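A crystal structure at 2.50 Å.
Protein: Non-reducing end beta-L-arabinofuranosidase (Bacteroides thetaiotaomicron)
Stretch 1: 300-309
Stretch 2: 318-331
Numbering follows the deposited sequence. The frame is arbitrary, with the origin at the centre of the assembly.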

ATOM      1  N   ALA A 300       0.277 -14.143  -2.302  1.00 47.42           N
ATOM      2  CA  ALA A 300       0.591 -14.260  -0.880  1.00 45.57           C
ATOM      3  C   ALA A 300      -0.094 -13.187  -0.037  1.00 44.42           C
ATOM      4  O   ALA A 300      -0.818 -13.451   0.923  1.00 42.01           O
ATOM      5  N   ASN A 301       0.188 -11.955  -0.393  1.00 44.36           N
ATOM      6  CA  ASN A 301      -0.208 -10.859   0.428  1.00 43.73           C
ATOM      7  C   ASN A 301      -1.728 -10.699   0.392  1.00 46.05           C
ATOM      8  O   ASN A 301      -2.316 -10.493   1.447  1.00 47.06           O
ATOM      9  N   TYR A 302      -2.359 -10.841  -0.782  1.00 47.14           N
ATOM     10  CA  TYR A 302      -3.833 -10.799  -0.874  1.00 49.49           C
ATOM     11  C   TYR A 302      -4.491 -11.930  -0.078  1.00 48.12           C
ATOM     12  O   TYR A 302      -5.508 -11.702   0.560  1.00 45.76           O
ATOM     13  N   LEU A 303      -3.885 -13.125  -0.090  1.00 49.13           N
ATOM     14  CA  LEU A 303      -4.307 -14.232   0.803  1.00 48.72           C
ATOM     15  C   LEU A 303      -4.267 -13.785   2.228  1.00 49.02           C
ATOM     16  O   LEU A 303      -5.262 -13.903   2.916  1.00 50.58           O
ATOM     17  N   TYR A 304      -3.119 -13.267   2.664  1.00 48.98           N
ATOM     18  CA  TYR A 304      -2.949 -12.914   4.081  1.00 50.23           C
ATOM     19  C   TYR A 304      -3.995 -11.866   4.533  1.00 48.78           C
ATOM     20  O   TYR A 304      -4.586 -11.986   5.617  1.00 45.81           O
ATOM     21  N   ALA A 305      -4.223 -10.893   3.665  1.00 48.22           N
ATOM     22  CA  ALA A 305      -5.253  -9.898   3.851  1.00 50.25           C
ATOM     23  C   ALA A 305      -6.624 -10.516   4.040  1.00 51.84           C
ATOM     24  O   ALA A 305      -7.331 -10.197   5.005  1.00 51.65           O
ATOM     25  N   GLY A 306      -6.991 -11.379   3.088  1.00 52.09           N
ATOM     26  CA  GLY A 306      -8.280 -12.064   3.072  1.00 50.80           C
ATOM     27  C   GLY A 306      -8.495 -12.871   4.329  1.00 50.99           C
ATOM     28  O   GLY A 306      -9.588 -12.864   4.883  1.00 54.50           O
ATOM     29  N   VAL A 307      -7.451 -13.550   4.795  1.00 47.99           N
ATOM     30  CA  VAL A 307      -7.537 -14.331   6.027  1.00 47.75           C
ATOM     31  C   VAL A 307      -7.791 -13.453   7.268  1.00 47.80           C
ATOM     32  O   VAL A 307      -8.540 -13.841   8.163  1.00 46.85           O
ATOM     33  N   ALA A 308      -7.173 -12.274   7.305  1.00 47.56           N
ATOM     34  CA  ALA A 308      -7.378 -11.324   8.379  1.00 46.96           C
ATOM     35  C   ALA A 308      -8.804 -10.868   8.395  1.00 48.06           C
ATOM     36  O   ALA A 308      -9.408 -10.734   9.452  1.00 46.91           O
ATOM     37  N   ASP A 309      -9.343 -10.654   7.203  1.00 50.85           N
ATOM     38  CA  ASP A 309     -10.769 -10.368   7.040  1.00 50.81           C
ATOM     39  C   ASP A 309     -11.687 -11.490   7.561  1.00 51.68           C
ATOM     40  O   ASP A 309     -12.684 -11.212   8.231  1.00 53.12           O
ATOM     41  N   GLN A 318      -6.249 -19.498  15.838  1.00 57.40           N
ATOM     42  CA  GLN A 318      -5.182 -20.181  15.089  1.00 56.51           C
ATOM     43  C   GLN A 318      -4.782 -19.350  13.885  1.00 54.00           C
ATOM     44  O   GLN A 318      -3.618 -19.124  13.672  1.00 55.02           O
ATOM     45  N   LEU A 319      -5.757 -18.829  13.160  1.00 51.99           N
ATOM     46  CA  LEU A 319      -5.492 -17.895  12.057  1.00 52.14           C
ATOM     47  C   LEU A 319      -4.540 -16.722  12.422  1.00 53.23           C
ATOM     48  O   LEU A 319      -3.617 -16.420  11.678  1.00 51.64           O
ATOM     49  N   MET A 320      -4.760 -16.085  13.570  1.00 55.39           N
ATOM     50  CA  MET A 320      -3.879 -15.015  14.063  1.00 54.93           C
ATOM     51  C   MET A 320      -2.519 -15.561  14.507  1.00 54.03           C
ATOM     52  O   MET A 320      -1.538 -14.840  14.487  1.00 51.91           O
ATOM     53  N   LYS A 321      -2.450 -16.826  14.911  1.00 56.38           N
ATOM     54  CA  LYS A 321      -1.137 -17.469  15.132  1.00 59.10           C
ATOM     55  C   LYS A 321      -0.333 -17.564  13.818  1.00 55.64           C
ATOM     56  O   LYS A 321       0.862 -17.321  13.809  1.00 53.59           O
ATOM     57  N   ASN A 322      -1.015 -17.895  12.725  1.00 52.32           N
ATOM     58  CA  ASN A 322      -0.408 -17.919  11.412  1.00 51.09           C
ATOM     59  C   ASN A 322      -0.119 -16.522  10.943  1.00 49.48           C
ATOM     60  O   ASN A 322       0.989 -16.241  10.515  1.00 51.21           O
ATOM     61  N   LEU A 323      -1.088 -15.629  11.049  1.00 49.48           N
ATOM     62  CA  LEU A 323      -0.935 -14.292  10.453  1.00 49.90           C
ATOM     63  C   LEU A 323       0.163 -13.510  11.126  1.00 50.27           C
ATOM     64  O   LEU A 323       0.890 -12.794  10.434  1.00 53.22           O
ATOM     65  N   THR A 324       0.339 -13.674  12.445  1.00 49.90           N
ATOM     66  CA  THR A 324       1.434 -12.955  13.156  1.00 48.00           C
ATOM     67  C   THR A 324       2.849 -13.499  12.906  1.00 45.58           C
ATOM     68  O   THR A 324       3.740 -12.716  12.852  1.00 46.21           O
ATOM     69  N   SER A 325       3.084 -14.783  12.700  1.00 45.90           N
ATOM     70  CA  SER A 325       4.455 -15.177  12.292  1.00 49.35           C
ATOM     71  C   SER A 325       4.733 -14.898  10.810  1.00 47.95           C
ATOM     72  O   SER A 325       5.878 -14.682  10.437  1.00 46.50           O
ATOM     73  N   ILE A 326       3.696 -14.902   9.978  1.00 48.40           N
ATOM     74  CA  ILE A 326       3.848 -14.548   8.558  1.00 47.84           C
ATOM     75  C   ILE A 326       4.164 -13.039   8.453  1.00 48.01           C
ATOM     76  O   ILE A 326       5.042 -12.636   7.684  1.00 48.03           O
ATOM     77  N   TRP A 327       3.443 -12.217   9.213  1.00 47.07           N
ATOM     78  CA  TRP A 327       3.668 -10.776   9.171  1.00 46.94           C
ATOM     79  C   TRP A 327       5.097 -10.562   9.609  1.00 47.55           C
ATOM     80  O   TRP A 327       5.872  -9.927   8.921  1.00 48.04           O
ATOM     81  N   ASN A 328       5.433 -11.159  10.735  1.00 48.31           N
ATOM     82  CA  ASN A 328       6.757 -11.100  11.288  1.00 50.48           C
ATOM     83  C   ASN A 328       7.850 -11.499  10.296  1.00 47.64           C
ATOM     84  O   ASN A 328       8.853 -10.824  10.198  1.00 48.05           O
ATOM     85  N   ASP A 329       7.642 -12.595   9.575  1.00 48.70           N
ATOM     86  CA  ASP A 329       8.585 -13.108   8.552  1.00 47.55           C
ATOM     87  C   ASP A 329       8.836 -12.085   7.433  1.00 48.06           C
ATOM     88  O   ASP A 329       9.971 -11.733   7.123  1.00 50.26           O
ATOM     89  N   ILE A 330       7.757 -11.590   6.866  1.00 45.57           N
ATOM     90  CA  ILE A 330       7.821 -10.546   5.893  1.00 46.77           C
ATOM     91  C   ILE A 330       8.629  -9.336   6.384  1.00 50.43           C
ATOM     92  O   ILE A 330       9.560  -8.877   5.724  1.00 54.29           O
ATOM     93  N   VAL A 331       8.264  -8.811   7.537  1.00 51.79           N
ATOM     94  CA  VAL A 331       8.685  -7.477   7.920  1.00 51.73           C
ATOM     95  C   VAL A 331      10.086  -7.481   8.485  1.00 51.01           C
ATOM     96  O   VAL A 331      10.838  -6.527   8.296  1.00 51.96           O
TER

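Two helices that run roughly antiparallel, with axes 10.2 Å apart at closest approach and 146° between their N-to-C directions, illustrate how two helices can pack through apolar contacts without a hydrogen bond between them. No hydrogen bond crosses between 300-309 and 318-331; the 354 Å² they bury together is held by apolar side chains, and three residues, Leu323, Tyr304 and Val307, account for most of it.

Leu323 covers the most. Its CA-to-CB bond points sideways, yet the m,t rotamer brings its end nearer the facing helix, where its two methyls, CD1 and CD2, both lie 3.8 Å from CG1 of Val307. CD2 lies 3.5 Å from the backbone O of Tyr304 and 4.2 Å from Tyr304 CB. CD1 sits 3.6 Å from CA of Ala308, whose CB it also meets at 3.9 Å.

Tyr304, directed toward the partner helix with chi1 in m, offers a ring face. Ile326, also directed across and in m,t, places CG2 over that face, 3.5 Å from the ring centroid and 16° off the normal, a CH-pi contact; the closest ring atom, Tyr304 CE2, is 3.4 Å from Ile326 CG2. One turn on, Ile330 (m,t) approaches the same ring obliquely, its CD1 4.0 Å from Tyr304 CE2. That methyl also lies 4.0 Å from OD1 of Asn301, an m rotamer whose amide finds its hydrogen bonds elsewhere in the structure.

Val307, with chi1 in t, points toward the second helix and extends the apolar seam: besides touching Leu323, its CG1 meets CD2 of Leu319 (m,t) at 4.2 Å. Some polar side chains of the second helix bond within it, and others find partners elsewhere in the structure. Gln318 NE2 donates to Asn322 OD1 at 2.8 Å, and Thr324 OG1 to the backbone O of Met320 at 2.7 Å.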

ATOM      1  CB  ALA A 300       2.087 -14.137  -0.693  1.00 45.69           C
ATOM      2  CB  ASN A 301       0.510  -9.597   0.007  1.00 42.33           C
ATOM      3  CG  ASN A 301       1.965  -9.571   0.427  1.00 42.51           C
ATOM      4  OD1 ASN A 301       2.435 -10.394   1.216  1.00 42.21           O
ATOM      5  ND2 ASN A 301       2.692  -8.583  -0.089  1.00 43.36           N
ATOM      6  CB  TYR A 302      -4.337 -10.755  -2.337  1.00 52.00           C
ATOM      7  CG  TYR A 302      -4.293  -9.366  -2.950  1.00 54.30           C
ATOM      8  CD1 TYR A 302      -5.340  -8.489  -2.789  1.00 59.10           C
ATOM      9  CD2 TYR A 302      -3.192  -8.917  -3.632  1.00 56.03           C
ATOM     10  CE1 TYR A 302      -5.307  -7.200  -3.320  1.00 61.12           C
ATOM     11  CE2 TYR A 302      -3.146  -7.643  -4.166  1.00 59.97           C
ATOM     12  CZ  TYR A 302      -4.208  -6.783  -4.014  1.00 62.06           C
ATOM     13  OH  TYR A 302      -4.161  -5.511  -4.547  1.00 65.52           O
ATOM     14  CB  LEU A 303      -3.423 -15.484   0.685  1.00 48.67           C
ATOM     15  CG  LEU A 303      -3.526 -16.598   1.757  1.00 48.66           C
ATOM     16  CD1 LEU A 303      -4.893 -17.230   1.797  1.00 48.93           C
ATOM     17  CD2 LEU A 303      -2.516 -17.699   1.515  1.00 48.87           C
ATOM     18  CB  TYR A 304      -1.495 -12.481   4.429  1.00 49.17           C
ATOM     19  CG  TYR A 304      -0.428 -13.410   3.936  1.00 47.84           C
ATOM     20  CD1 TYR A 304      -0.643 -14.774   3.889  1.00 48.24           C
ATOM     21  CD2 TYR A 304       0.807 -12.919   3.497  1.00 48.61           C
ATOM     22  CE1 TYR A 304       0.318 -15.634   3.421  1.00 48.23           C
ATOM     23  CE2 TYR A 304       1.791 -13.786   3.040  1.00 48.77           C
ATOM     24  CZ  TYR A 304       1.532 -15.145   3.003  1.00 47.55           C
ATOM     25  OH  TYR A 304       2.452 -16.051   2.556  1.00 47.97           O
ATOM     26  CB  ALA A 305      -5.290  -8.992   2.636  1.00 51.50           C
ATOM     27  CB  VAL A 307      -6.284 -15.222   6.191  1.00 48.23           C
ATOM     28  CG1 VAL A 307      -6.187 -15.855   7.579  1.00 48.82           C
ATOM     29  CG2 VAL A 307      -6.308 -16.323   5.134  1.00 48.78           C
ATOM     30  CB  ALA A 308      -6.466 -10.142   8.225  1.00 46.68           C
ATOM     31  CB  ASP A 309     -11.081 -10.008   5.578  1.00 50.14           C
ATOM     32  CG  ASP A 309     -11.004  -8.522   5.321  1.00 50.02           C
ATOM     33  OD1 ASP A 309     -11.152  -7.748   6.292  1.00 47.57           O
ATOM     34  OD2 ASP A 309     -10.825  -8.128   4.148  1.00 51.61           O
ATOM     35  CB  GLN A 318      -5.601 -21.603  14.694  1.00 56.67           C
ATOM     36  CG  GLN A 318      -4.649 -22.353  13.761  1.00 58.06           C
ATOM     37  CD  GLN A 318      -3.203 -22.435  14.239  1.00 58.65           C
ATOM     38  OE1 GLN A 318      -2.927 -22.668  15.417  1.00 60.00           O
ATOM     39  NE2 GLN A 318      -2.273 -22.266  13.314  1.00 57.52           N
ATOM     40  CB  LEU A 319      -6.800 -17.335  11.515  1.00 49.92           C
ATOM     41  CG  LEU A 319      -7.795 -18.386  11.046  1.00 50.83           C
ATOM     42  CD1 LEU A 319      -9.089 -17.716  10.666  1.00 51.71           C
ATOM     43  CD2 LEU A 319      -7.244 -19.188   9.880  1.00 51.53           C
ATOM     44  CB  MET A 320      -4.560 -14.254  15.208  1.00 56.59           C
ATOM     45  CG  MET A 320      -3.979 -12.877  15.550  1.00 58.90           C
ATOM     46  SD  MET A 320      -4.007 -11.536  14.333  1.00 59.93           S
ATOM     47  CE  MET A 320      -5.358 -12.041  13.260  1.00 56.85           C
ATOM     48  CB  LYS A 321      -1.276 -18.849  15.813  1.00 64.83           C
ATOM     49  CG  LYS A 321      -0.588 -18.949  17.177  1.00 72.85           C
ATOM     50  CD  LYS A 321      -1.320 -19.803  18.229  1.00 77.50           C
ATOM     51  CE  LYS A 321      -0.822 -19.426  19.634  1.00 81.65           C
ATOM     52  NZ  LYS A 321      -1.011 -20.504  20.646  1.00 84.75           N
ATOM     53  CB  ASN A 322      -1.294 -18.643  10.401  1.00 50.12           C
ATOM     54  CG  ASN A 322      -1.523 -20.099  10.774  1.00 49.19           C
ATOM     55  OD1 ASN A 322      -2.611 -20.466  11.189  1.00 48.17           O
ATOM     56  ND2 ASN A 322      -0.487 -20.931  10.644  1.00 48.55           N
ATOM     57  CB  LEU A 323      -2.236 -13.497  10.457  1.00 50.02           C
ATOM     58  CG  LEU A 323      -3.347 -13.999   9.517  1.00 51.21           C
ATOM     59  CD1 LEU A 323      -4.649 -13.236   9.786  1.00 52.14           C
ATOM     60  CD2 LEU A 323      -2.945 -13.916   8.047  1.00 51.08           C
ATOM     61  CB  THR A 324       1.169 -12.729  14.673  1.00 47.00           C
ATOM     62  OG1 THR A 324       0.919 -13.962  15.331  1.00 50.76           O
ATOM     63  CG2 THR A 324      -0.035 -11.912  14.866  1.00 46.43           C
ATOM     64  CB  SER A 325       4.882 -16.612  12.709  1.00 51.65           C
ATOM     65  OG  SER A 325       3.841 -17.511  12.471  1.00 54.66           O
ATOM     66  CB  ILE A 326       2.586 -14.926   7.724  1.00 46.10           C
ATOM     67  CG1 ILE A 326       2.412 -16.425   7.716  1.00 46.22           C
ATOM     68  CG2 ILE A 326       2.707 -14.487   6.265  1.00 45.96           C
ATOM     69  CD1 ILE A 326       1.130 -16.892   7.057  1.00 47.31           C
ATOM     70  CB  TRP A 327       2.685 -10.007  10.071  1.00 45.41           C
ATOM     71  CG  TRP A 327       2.978  -8.548  10.152  1.00 43.45           C
ATOM     72  CD1 TRP A 327       2.556  -7.581   9.298  1.00 43.37           C
ATOM     73  CD2 TRP A 327       3.765  -7.892  11.148  1.00 44.46           C
ATOM     74  NE1 TRP A 327       3.048  -6.348   9.689  1.00 43.67           N
ATOM     75  CE2 TRP A 327       3.796  -6.519  10.826  1.00 44.95           C
ATOM     76  CE3 TRP A 327       4.459  -8.332  12.286  1.00 46.01           C
ATOM     77  CZ2 TRP A 327       4.496  -5.571  11.621  1.00 45.62           C
ATOM     78  CZ3 TRP A 327       5.161  -7.386  13.074  1.00 45.65           C
ATOM     79  CH2 TRP A 327       5.170  -6.027  12.732  1.00 45.50           C
ATOM     80  CB  ASN A 328       6.821 -12.014  12.520  1.00 54.46           C
ATOM     81  CG  ASN A 328       8.022 -11.737  13.383  1.00 57.86           C
ATOM     82  OD1 ASN A 328       9.100 -12.335  13.196  1.00 54.20           O
ATOM     83  ND2 ASN A 328       7.854 -10.798  14.334  1.00 60.87           N
ATOM     84  CB  ASP A 329       8.038 -14.391   7.917  1.00 46.97           C
ATOM     85  CG  ASP A 329       9.031 -15.024   6.952  1.00 48.34           C
ATOM     86  OD1 ASP A 329      10.252 -14.861   7.176  1.00 48.20           O
ATOM     87  OD2 ASP A 329       8.603 -15.683   5.974  1.00 47.85           O
ATOM     88  CB  ILE A 330       6.388 -10.083   5.508  1.00 46.13           C
ATOM     89  CG1 ILE A 330       5.654 -11.168   4.693  1.00 46.35           C
ATOM     90  CG2 ILE A 330       6.438  -8.802   4.697  1.00 46.03           C
ATOM     91  CD1 ILE A 330       4.147 -11.075   4.741  1.00 46.89           C
ATOM     92  CB  VAL A 331       7.660  -6.864   8.912  1.00 54.98           C
ATOM     93  CG1 VAL A 331       8.260  -5.784   9.802  1.00 57.47           C
ATOM     94  CG2 VAL A 331       6.473  -6.325   8.127  1.00 54.16           C
TER